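Local atomic coordinates of Phl p 3 allergen (Phleum pratense, PDB entry 3FT1), a protein that acts as a secreted grass pollen allergen recognised by IgE and is related to the carbohydrate-binding C-terminal domain of expansins. Residues 17-22 against 65-70. Numbering follows the deposited sequence.
Sequences LVLDIK and FNFRFM
The hydrophobic interior of a beta sandwich, as built by the C-terminal domain of expansins, is illustrated here by two strands that face each other through side chains alone. Segments 17-22 and 65-70 cross at -49° with their axes 11.9 Å apart, too far for backbone pairing, and every second residue of each points into the gap: Leu17, Leu19 and Ile21 against Phe65, Phe67 and Phe69. The three pairs meet tip to tip, but only Phe65 is met over a face. Leu17 lays CD1 over one face of Phe65, a CH-pi contact with CD1 4.2 Å from the ring centroid and 17° off the normal, shifted toward the rim at CD2. Leu17 CD1 also lies at the edge of the Phe67 ring, 4.3 Å from CZ, so one methyl touches two rings. Leu19 CD1 comes to Phe67 obliquely, 3.7 Å from CE1. In both leucines CG is anti to the carbonyl carbon and chi2 is extended (175° in Leu17), which carries CD1 out toward the rings. The strands belong to opposing layers, since 16-24 pairs with 52-56 and 3-8 whereas 65-71 pairs with 30-36 and 76-83, and side-chain packing joins the two. Phe6 meets the Phe67 ring and Phe79 that of Phe69, while Phe87 from a loop touches both Leu17 and Phe65. Ile21 sets CG2 anti to the backbone N, and this methyl abuts the edge of Phe69, with CG2 3.8 Å from CE1. On the outward side of strand 16-24, Lys22 NZ bridges to Asp20 OD1 at 2.6 Å, through the oxygen's syn lone pair.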
loop_
_atom_site.group_PDB
_atom_site.type_symbol
_atom_site.label_atom_id
_atom_site.label_comp_id
_atom_site.label_asym_id
_atom_site.label_seq_id
_atom_site.Cartn_x
_atom_site.Cartn_y
_atom_site.Cartn_z
ATOM N N LEU A 17 6.861 6.855 -1.200
ATOM C CA LEU A 17 5.780 6.269 -1.983
ATOM C C LEU A 17 4.513 7.074 -1.787
ATOM O O LEU A 17 4.035 7.211 -0.673
ATOM C CB LEU A 17 5.517 4.826 -1.551
ATOM C CG LEU A 17 6.313 3.725 -2.238
ATOM C CD1 LEU A 17 6.009 2.376 -1.590
ATOM C CD2 LEU A 17 5.997 3.698 -3.731
ATOM N N VAL A 18 3.980 7.607 -2.881
ATOM C CA VAL A 18 2.696 8.280 -2.862
ATOM C C VAL A 18 1.768 7.399 -3.667
ATOM O O VAL A 18 1.976 7.213 -4.873
ATOM C CB VAL A 18 2.774 9.670 -3.520
ATOM C CG1 VAL A 18 1.441 10.375 -3.416
ATOM C CG2 VAL A 18 3.875 10.505 -2.869
ATOM N N LEU A 19 0.761 6.843 -3.000
ATOM C CA LEU A 19 -0.061 5.808 -3.612
ATOM C C LEU A 19 -1.527 6.154 -3.596
ATOM O O LEU A 19 -2.097 6.434 -2.535
ATOM C CB LEU A 19 0.123 4.478 -2.879
ATOM C CG LEU A 19 1.527 3.878 -2.893
ATOM C CD1 LEU A 19 1.581 2.681 -1.952
ATOM C CD2 LEU A 19 1.902 3.477 -4.314
ATOM N N ASP A 20 -2.124 6.123 -4.782
ATOM C CA ASP A 20 -3.570 6.089 -4.916
ATOM C C ASP A 20 -3.989 4.648 -4.696
ATOM O O ASP A 20 -3.786 3.786 -5.548
ATOM C CB ASP A 20 -3.987 6.544 -6.315
ATOM C CG ASP A 20 -5.490 6.558 -6.502
ATOM O OD1 ASP A 20 -6.221 6.345 -5.512
ATOM O OD2 ASP A 20 -5.943 6.786 -7.644
ATOM N N ILE A 21 -4.548 4.378 -3.526
ATOM C CA ILE A 21 -4.973 3.032 -3.201
ATOM C C ILE A 21 -6.487 2.994 -3.333
ATOM O O ILE A 21 -7.195 3.776 -2.692
ATOM C CB ILE A 21 -4.543 2.638 -1.759
ATOM C CG1 ILE A 21 -3.017 2.715 -1.623
ATOM C CG2 ILE A 21 -5.051 1.243 -1.404
ATOM C CD1 ILE A 21 -2.500 2.449 -0.215
ATOM N N LYS A 22 -6.978 2.108 -4.192
ATOM C CA LYS A 22 -8.408 1.914 -4.353
ATOM C C LYS A 22 -8.775 0.601 -3.686
ATOM O O LYS A 22 -8.453 -0.475 -4.187
ATOM C CB LYS A 22 -8.775 1.903 -5.833
ATOM C CG LYS A 22 -8.687 3.282 -6.467
ATOM C CD LYS A 22 -9.870 4.138 -5.999
ATOM C CE LYS A 22 -9.858 5.528 -6.609
ATOM N NZ LYS A 22 -8.800 6.393 -6.025
ATOM N N PHE A 65 7.509 -4.417 -1.906
ATOM C CA PHE A 65 6.814 -3.881 -0.745
ATOM C C PHE A 65 5.569 -4.681 -0.376
ATOM O O PHE A 65 4.800 -5.071 -1.240
ATOM C CB PHE A 65 6.455 -2.418 -1.006
ATOM C CG PHE A 65 7.645 -1.564 -1.358
ATOM C CD1 PHE A 65 8.614 -1.292 -0.412
ATOM C CD2 PHE A 65 7.800 -1.054 -2.636
ATOM C CE1 PHE A 65 9.716 -0.518 -0.731
ATOM C CE2 PHE A 65 8.904 -0.278 -2.965
ATOM C CZ PHE A 65 9.859 -0.009 -2.005
ATOM N N ASN A 66 5.391 -4.906 0.923
ATOM C CA ASN A 66 4.202 -5.560 1.465
ATOM C C ASN A 66 3.315 -4.535 2.150
ATOM O O ASN A 66 3.812 -3.555 2.706
ATOM C CB ASN A 66 4.625 -6.636 2.468
ATOM C CG ASN A 66 5.774 -7.468 1.954
ATOM O OD1 ASN A 66 5.601 -8.283 1.048
ATOM N ND2 ASN A 66 6.965 -7.246 2.506
ATOM N N PHE A 67 2.005 -4.747 2.100
ATOM C CA PHE A 67 1.053 -3.801 2.673
ATOM C C PHE A 67 0.043 -4.517 3.564
ATOM O O PHE A 67 -0.516 -5.540 3.177
ATOM C CB PHE A 67 0.323 -3.033 1.564
ATOM C CG PHE A 67 1.232 -2.146 0.760
ATOM C CD1 PHE A 67 1.467 -0.841 1.156
ATOM C CD2 PHE A 67 1.891 -2.636 -0.357
ATOM C CE1 PHE A 67 2.335 -0.023 0.441
ATOM C CE2 PHE A 67 2.757 -1.826 -1.082
ATOM C CZ PHE A 67 2.975 -0.520 -0.685
ATOM N N ARG A 68 -0.163 -3.979 4.759
ATOM C CA ARG A 68 -1.185 -4.503 5.665
ATOM C C ARG A 68 -2.315 -3.504 5.737
ATOM O O ARG A 68 -2.088 -2.317 6.011
ATOM C CB ARG A 68 -0.625 -4.739 7.064
ATOM C CG ARG A 68 -1.680 -5.218 8.054
ATOM C CD ARG A 68 -1.048 -5.833 9.284
ATOM N NE ARG A 68 -0.435 -4.821 10.138
ATOM C CZ ARG A 68 0.227 -5.099 11.258
ATOM N NH1 ARG A 68 0.365 -6.359 11.655
ATOM N NH2 ARG A 68 0.748 -4.120 11.981
ATOM N N PHE A 69 -3.527 -3.990 5.477
ATOM C CA PHE A 69 -4.739 -3.186 5.562
ATOM C C PHE A 69 -5.562 -3.563 6.786
ATOM O O PHE A 69 -5.692 -4.741 7.113
ATOM C CB PHE A 69 -5.618 -3.413 4.330
ATOM C CG PHE A 69 -5.004 -2.928 3.040
ATOM C CD1 PHE A 69 -5.110 -1.602 2.669
ATOM C CD2 PHE A 69 -4.332 -3.797 2.203
ATOM C CE1 PHE A 69 -4.558 -1.149 1.490
ATOM C CE2 PHE A 69 -3.775 -3.347 1.018
ATOM C CZ PHE A 69 -3.890 -2.019 0.668
ATOM N N MET A 70 -6.136 -2.555 7.432
ATOM C CA MET A 70 -7.175 -2.762 8.437
ATOM C C MET A 70 -8.379 -1.941 8.021
ATOM O O MET A 70 -8.268 -0.729 7.819
ATOM C CB MET A 70 -6.691 -2.312 9.818
ATOM C CG MET A 70 -5.728 -3.275 10.466
ATOM S SD MET A 70 -6.552 -4.809 10.945
ATOM C CE MET A 70 -7.772 -4.191 12.104
#